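Mandalate racemase/muconate lactonizing enzyme (Unidentified, PDB 4E4U) is of unproven activity but, as a putative mandelate racemase/muconate lactonizing enzyme, probably acts on a carboxylate substrate as other enolase-superfamily members do. Local coordinates at residues Y22-K27 with P52-V57; L158-V163 with I336-G341. All coordinates share one frame; numbering follows the deposited sequence.

Contact 1: residues Y22-K27 with P52-V57; sequences YWIFVK and PIIDDV
I54 overlaps two side chains of the strand, I24 and V26. The contact joins the middle strand of the antiparallel three-stranded sheet, strand 22-30, to helix 47-61. Both belong to the N-terminal capping domain of the enolase superfamily, in which a meander of strands packs against helices. I24 and V26 are two residues apart in the strand, and both point toward the helix, while F25 between them points away. I54 also points inward and meets each of them with a different branch. Its CD1, at the end of the longer branch, reaches CG2 of I24, and its CG2 rests against CG1 of V26. With chi1 at -55°, the CG2 methyl of I24 lies anti to the backbone N. The backbones stay well apart, with the CA atoms of V26 and I54 8.7 Å from each other. Between the two segments the touching groups are all aliphatic, and all three residues are buried. I54 also touches T8 and I40 on the two flanking strands, so it touches all three strands. On other sides of the helix, V57 packs on helix 88-109, and D56 OD2 is hydrogen-bonded to G46 N of a neighbouring subunit. The closest approach between the segments is I24 CG2 to I54 CD1, at 3.7 Å.

Contact 2: residues L158-V163 with I336-G341; sequences LGFTAV and IMTWGG
L158, just before the Schellman turn at G159, meets T338. Its CD1 lies 4.1 Å from CG2 of T338, and the two side chains cross at about a right angle. The leucine also lies beside a bound dithiol, DTU, probably carried over from crystallisation. G159 closes the helix in a Schellman motif. Its phi of 118° turns the chain, and its O accepts a hydrogen bond from K398 NZ of a neighbouring subunit. F160 follows and, with T338, carries the main part of the contact. A first torsion of -82° sets its CG opposite its own carbonyl carbon, and the ring reaches across to the loop 336-341. There CE2 meets T338 CG2 obliquely at 3.9 Å. The ring edge carries CZ to 3.4 Å from M337 O, with the oxygen near the ring plane. This carbonyl is buried here without a hydrogen-bond partner in the model, and the slightly positive ring edge probably compensates in part. M337 takes part through its backbone carbonyl; its side chain starts away from the 158-163 segment. The type II' turn from I336 to W339 holds the loop in shape, with W339 N bonded to I336 O. Further along, A162 and V163 begin strand 162-165. This is part of the parallel barrel of the enolase C-terminal domain. F160 also touches S127 and T129 of strand 125-130 and N155 of helix 145-158, with W353 of strand 352-354 meeting its ring; the turn opposite leads from strand 333-335 toward helix 341-345.

Contact 1 belongs to the N-terminal domain and contact 2 to the barrel domain. They share no helix or strand. Their centres are 29 Å apart. Their nearest atoms are about 6 Å from each other and do not touch. Contact 1 is core: a strand and a helix held by branched aliphatic side chains. Contact 2 is partly buried and joins two loop regions at barrel strands, with an aromatic edge against a carbonyl oxygen beside exposed residues. H343 connects their surroundings, since its ring meets both W23 of 22-27 and W339 of 336-341. Each contact also lies near a different neighbouring subunit.

Contact 1: residues Y22-K27 with P52-V57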
loop_
_atom_site.group_PDB
_atom_site.type_symbol
_atom_site.label_atom_id
_atom_site.label_comp_id
_atom_site.label_asym_id
_atom_site.label_seq_id
_atom_site.Cartn_x
_atom_site.Cartn_y
_atom_site.Cartn_z
ATOM N N TYR A 22 31.692 -3.938 33.153
ATOM C CA TYR A 22 32.676 -4.962 32.816
ATOM C C TYR A 22 32.742 -5.130 31.316
ATOM O O TYR A 22 31.775 -4.845 30.610
ATOM C CB TYR A 22 32.358 -6.311 33.493
ATOM C CG TYR A 22 30.942 -6.771 33.250
ATOM C CD1 TYR A 22 30.594 -7.437 32.075
ATOM C CD2 TYR A 22 29.940 -6.503 34.172
ATOM C CE1 TYR A 22 29.286 -7.828 31.832
ATOM C CE2 TYR A 22 28.636 -6.898 33.944
ATOM C CZ TYR A 22 28.311 -7.550 32.773
ATOM O OH TYR A 22 27.007 -7.925 32.562
ATOM N N TRP A 23 33.889 -5.592 30.838
ATOM C CA TRP A 23 34.070 -5.893 29.423
ATOM C C TRP A 23 34.388 -7.369 29.261
ATOM O O TRP A 23 35.178 -7.931 30.023
ATOM C CB TRP A 23 35.188 -5.034 28.831
ATOM C CG TRP A 23 34.914 -3.561 28.926
ATOM C CD1 TRP A 23 33.686 -2.950 28.935
ATOM C CD2 TRP A 23 35.885 -2.510 29.050
ATOM N NE1 TRP A 23 33.839 -1.586 29.041
ATOM C CE2 TRP A 23 35.177 -1.291 29.114
ATOM C CE3 TRP A 23 37.283 -2.486 29.105
ATOM C CZ2 TRP A 23 35.824 -0.057 29.246
ATOM C CZ3 TRP A 23 37.924 -1.257 29.227
ATOM C CH2 TRP A 23 37.196 -0.064 29.295
ATOM N N ILE A 24 33.753 -7.992 28.272
ATOM C CA ILE A 24 33.900 -9.422 28.046
ATOM C C ILE A 24 34.818 -9.675 26.862
ATOM O O ILE A 24 34.433 -9.432 25.714
ATOM C CB ILE A 24 32.534 -10.081 27.760
ATOM C CG1 ILE A 24 31.537 -9.777 28.880
ATOM C CG2 ILE A 24 32.703 -11.579 27.583
ATOM C CD1 ILE A 24 30.110 -10.207 28.556
ATOM N N PHE A 25 36.024 -10.170 27.132
ATOM C CA PHE A 25 36.985 -10.443 26.067
ATOM C C PHE A 25 37.155 -11.935 25.848
ATOM O O PHE A 25 37.083 -12.721 26.794
ATOM C CB PHE A 25 38.355 -9.831 26.389
ATOM C CG PHE A 25 38.329 -8.342 26.591
ATOM C CD1 PHE A 25 37.929 -7.490 25.569
ATOM C CD2 PHE A 25 38.730 -7.788 27.801
ATOM C CE1 PHE A 25 37.913 -6.114 25.759
ATOM C CE2 PHE A 25 38.721 -6.422 27.990
ATOM C CZ PHE A 25 38.307 -5.582 26.972
ATOM N N VAL A 26 37.398 -12.321 24.601
ATOM C CA VAL A 26 37.772 -13.695 24.291
ATOM C C VAL A 26 39.093 -13.707 23.530
ATOM O O VAL A 26 39.349 -12.833 22.690
ATOM C CB VAL A 26 36.673 -14.416 23.474
ATOM C CG1 VAL A 26 35.439 -14.649 24.340
ATOM C CG2 VAL A 26 36.317 -13.625 22.214
ATOM N N LYS A 27 39.946 -14.675 23.855
ATOM C CA LYS A 27 41.209 -14.863 23.148
ATOM C C LYS A 27 41.239 -16.252 22.528
ATOM O O LYS A 27 41.037 -17.252 23.217
ATOM C CB LYS A 27 42.402 -14.654 24.087
ATOM C CG LYS A 27 42.616 -13.200 24.484
ATOM C CD LYS A 27 43.812 -13.023 25.425
ATOM C CE LYS A 27 45.135 -13.378 24.754
ATOM N NZ LYS A 27 46.296 -13.219 25.663
ATOM N N PRO A 52 30.123 -19.707 31.220
ATOM C CA PRO A 52 29.781 -21.017 30.650
ATOM C C PRO A 52 29.031 -20.937 29.315
ATOM O O PRO A 52 29.143 -21.864 28.513
ATOM C CB PRO A 52 28.903 -21.664 31.732
ATOM C CG PRO A 52 28.428 -20.536 32.572
ATOM C CD PRO A 52 29.521 -19.520 32.552
ATOM N N ILE A 53 28.298 -19.857 29.061
ATOM C CA ILE A 53 27.678 -19.689 27.749
ATOM C C ILE A 53 28.753 -19.658 26.659
ATOM O O ILE A 53 28.649 -20.345 25.631
ATOM C CB ILE A 53 26.864 -18.386 27.681
ATOM C CG1 ILE A 53 25.575 -18.516 28.497
ATOM C CG2 ILE A 53 26.523 -18.037 26.240
ATOM C CD1 ILE A 53 24.828 -17.213 28.634
ATOM N N ILE A 54 29.795 -18.864 26.888
ATOM C CA ILE A 54 30.850 -18.709 25.895
ATOM C C ILE A 54 31.564 -20.038 25.649
ATOM O O ILE A 54 31.825 -20.407 24.497
ATOM C CB ILE A 54 31.846 -17.620 26.315
ATOM C CG1 ILE A 54 31.156 -16.251 26.309
ATOM C CG2 ILE A 54 33.053 -17.599 25.394
ATOM C CD1 ILE A 54 31.880 -15.205 27.137
ATOM N N ASP A 55 31.848 -20.776 26.720
ATOM C CA ASP A 55 32.457 -22.099 26.584
ATOM C C ASP A 55 31.578 -23.004 25.716
ATOM O O ASP A 55 32.074 -23.727 24.850
ATOM C CB ASP A 55 32.656 -22.753 27.957
ATOM C CG ASP A 55 33.873 -22.232 28.693
ATOM O OD1 ASP A 55 34.711 -21.545 28.076
ATOM O OD2 ASP A 55 33.989 -22.530 29.900
ATOM N N ASP A 56 30.272 -22.955 25.947
ATOM C CA ASP A 56 29.345 -23.811 25.225
ATOM C C ASP A 56 29.332 -23.503 23.729
ATOM O O ASP A 56 29.417 -24.409 22.896
ATOM C CB ASP A 56 27.942 -23.664 25.811
ATOM C CG ASP A 56 26.972 -24.684 25.258
ATOM O OD1 ASP A 56 27.049 -25.857 25.684
ATOM O OD2 ASP A 56 26.131 -24.317 24.408
ATOM N N VAL A 57 29.235 -22.222 23.387
ATOM C CA VAL A 57 29.197 -21.818 21.986
ATOM C C VAL A 57 30.505 -22.193 21.295
ATOM O O VAL A 57 30.512 -22.716 20.183
ATOM C CB VAL A 57 28.954 -20.304 21.855
ATOM C CG1 VAL A 57 28.988 -19.871 20.390
ATOM C CG2 VAL A 57 27.617 -19.923 22.498
#

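Contact 2: residues L158-V163 with I336-G341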
loop_
_atom_site.group_PDB
_atom_site.type_symbol
_atom_site.label_atom_id
_atom_site.label_comp_id
_atom_site.label_asym_id
_atom_site.label_seq_id
_atom_site.Cartn_x
_atom_site.Cartn_y
_atom_site.Cartn_z
ATOM N N LEU A 158 38.894 20.415 22.043
ATOM C CA LEU A 158 39.692 19.223 21.760
ATOM C C LEU A 158 39.640 18.852 20.283
ATOM O O LEU A 158 40.516 18.133 19.789
ATOM C CB LEU A 158 39.213 18.029 22.582
ATOM C CG LEU A 158 39.279 18.077 24.103
ATOM C CD1 LEU A 158 38.777 16.753 24.636
ATOM C CD2 LEU A 158 40.691 18.335 24.580
ATOM N N GLY A 159 38.602 19.314 19.586
ATOM C CA GLY A 159 38.449 19.039 18.168
ATOM C C GLY A 159 37.211 18.245 17.791
ATOM O O GLY A 159 36.985 17.995 16.606
ATOM N N PHE A 160 36.410 17.835 18.775
ATOM C CA PHE A 160 35.176 17.108 18.477
ATOM C C PHE A 160 34.219 17.944 17.637
ATOM O O PHE A 160 34.059 19.153 17.858
ATOM C CB PHE A 160 34.453 16.692 19.760
ATOM C CG PHE A 160 34.980 15.428 20.385
ATOM C CD1 PHE A 160 34.733 14.192 19.799
ATOM C CD2 PHE A 160 35.701 15.474 21.570
ATOM C CE1 PHE A 160 35.194 13.025 20.379
ATOM C CE2 PHE A 160 36.171 14.304 22.158
ATOM C CZ PHE A 160 35.917 13.082 21.560
ATOM N N THR A 161 33.578 17.279 16.680
ATOM C CA THR A 161 32.613 17.913 15.781
ATOM C C THR A 161 31.180 17.443 16.039
ATOM O O THR A 161 30.277 17.744 15.257
ATOM C CB THR A 161 32.957 17.641 14.307
ATOM O OG1 THR A 161 32.907 16.232 14.059
ATOM C CG2 THR A 161 34.344 18.160 13.983
ATOM N N ALA A 162 30.975 16.704 17.127
ATOM C CA ALA A 162 29.644 16.263 17.539
ATOM C C ALA A 162 29.708 15.843 18.999
ATOM O O ALA A 162 30.739 15.344 19.458
ATOM C CB ALA A 162 29.155 15.107 16.671
ATOM N N VAL A 163 28.617 16.062 19.730
ATOM C CA VAL A 163 28.547 15.671 21.136
ATOM C C VAL A 163 27.174 15.072 21.407
ATOM O O VAL A 163 26.189 15.463 20.769
ATOM C CB VAL A 163 28.809 16.861 22.097
ATOM C CG1 VAL A 163 30.247 17.363 21.954
ATOM C CG2 VAL A 163 27.799 17.994 21.860
ATOM N N ILE A 336 34.565 6.870 23.411
ATOM C CA ILE A 336 34.400 7.080 24.839
ATOM C C ILE A 336 35.460 8.090 25.242
ATOM O O ILE A 336 36.629 7.753 25.429
ATOM C CB ILE A 336 34.471 5.765 25.625
ATOM C CG1 ILE A 336 33.325 4.850 25.168
ATOM C CG2 ILE A 336 34.372 6.037 27.115
ATOM C CD1 ILE A 336 33.312 3.468 25.786
ATOM N N MET A 337 35.035 9.350 25.321
ATOM C CA MET A 337 35.951 10.480 25.453
ATOM C C MET A 337 37.022 10.379 24.369
ATOM O O MET A 337 36.669 10.229 23.199
ATOM C CB MET A 337 36.494 10.592 26.879
ATOM C CG MET A 337 35.354 10.863 27.854
ATOM S SD MET A 337 35.821 11.213 29.537
ATOM C CE MET A 337 36.460 9.631 29.986
ATOM N N THR A 338 38.304 10.434 24.727
ATOM C CA THR A 338 39.352 10.337 23.708
ATOM C C THR A 338 40.170 9.047 23.807
ATOM O O THR A 338 41.335 9.010 23.407
ATOM C CB THR A 338 40.288 11.562 23.725
ATOM O OG1 THR A 338 40.949 11.647 24.990
ATOM C CG2 THR A 338 39.490 12.836 23.494
ATOM N N TRP A 339 39.542 8.001 24.338
ATOM C CA TRP A 339 40.123 6.657 24.433
ATOM C C TRP A 339 41.315 6.560 25.375
ATOM O O TRP A 339 42.162 5.673 25.223
ATOM C CB TRP A 339 40.503 6.098 23.054
ATOM C CG TRP A 339 39.356 5.972 22.095
ATOM C CD1 TRP A 339 39.195 6.647 20.920
ATOM C CD2 TRP A 339 38.218 5.111 22.218
ATOM N NE1 TRP A 339 38.032 6.258 20.303
ATOM C CE2 TRP A 339 37.411 5.309 21.082
ATOM C CE3 TRP A 339 37.801 4.186 23.183
ATOM C CZ2 TRP A 339 36.208 4.627 20.881
ATOM C CZ3 TRP A 339 36.605 3.509 22.985
ATOM C CH2 TRP A 339 35.821 3.736 21.844
ATOM N N GLY A 340 41.389 7.471 26.343
ATOM C CA GLY A 340 42.417 7.403 27.367
ATOM C C GLY A 340 41.943 6.552 28.531
ATOM O O GLY A 340 41.101 5.663 28.364
ATOM N N GLY A 341 42.483 6.818 29.714
ATOM C CA GLY A 341 42.054 6.121 30.911
ATOM C C GLY A 341 42.192 4.615 30.806
ATOM O O GLY A 341 43.164 4.109 30.245
#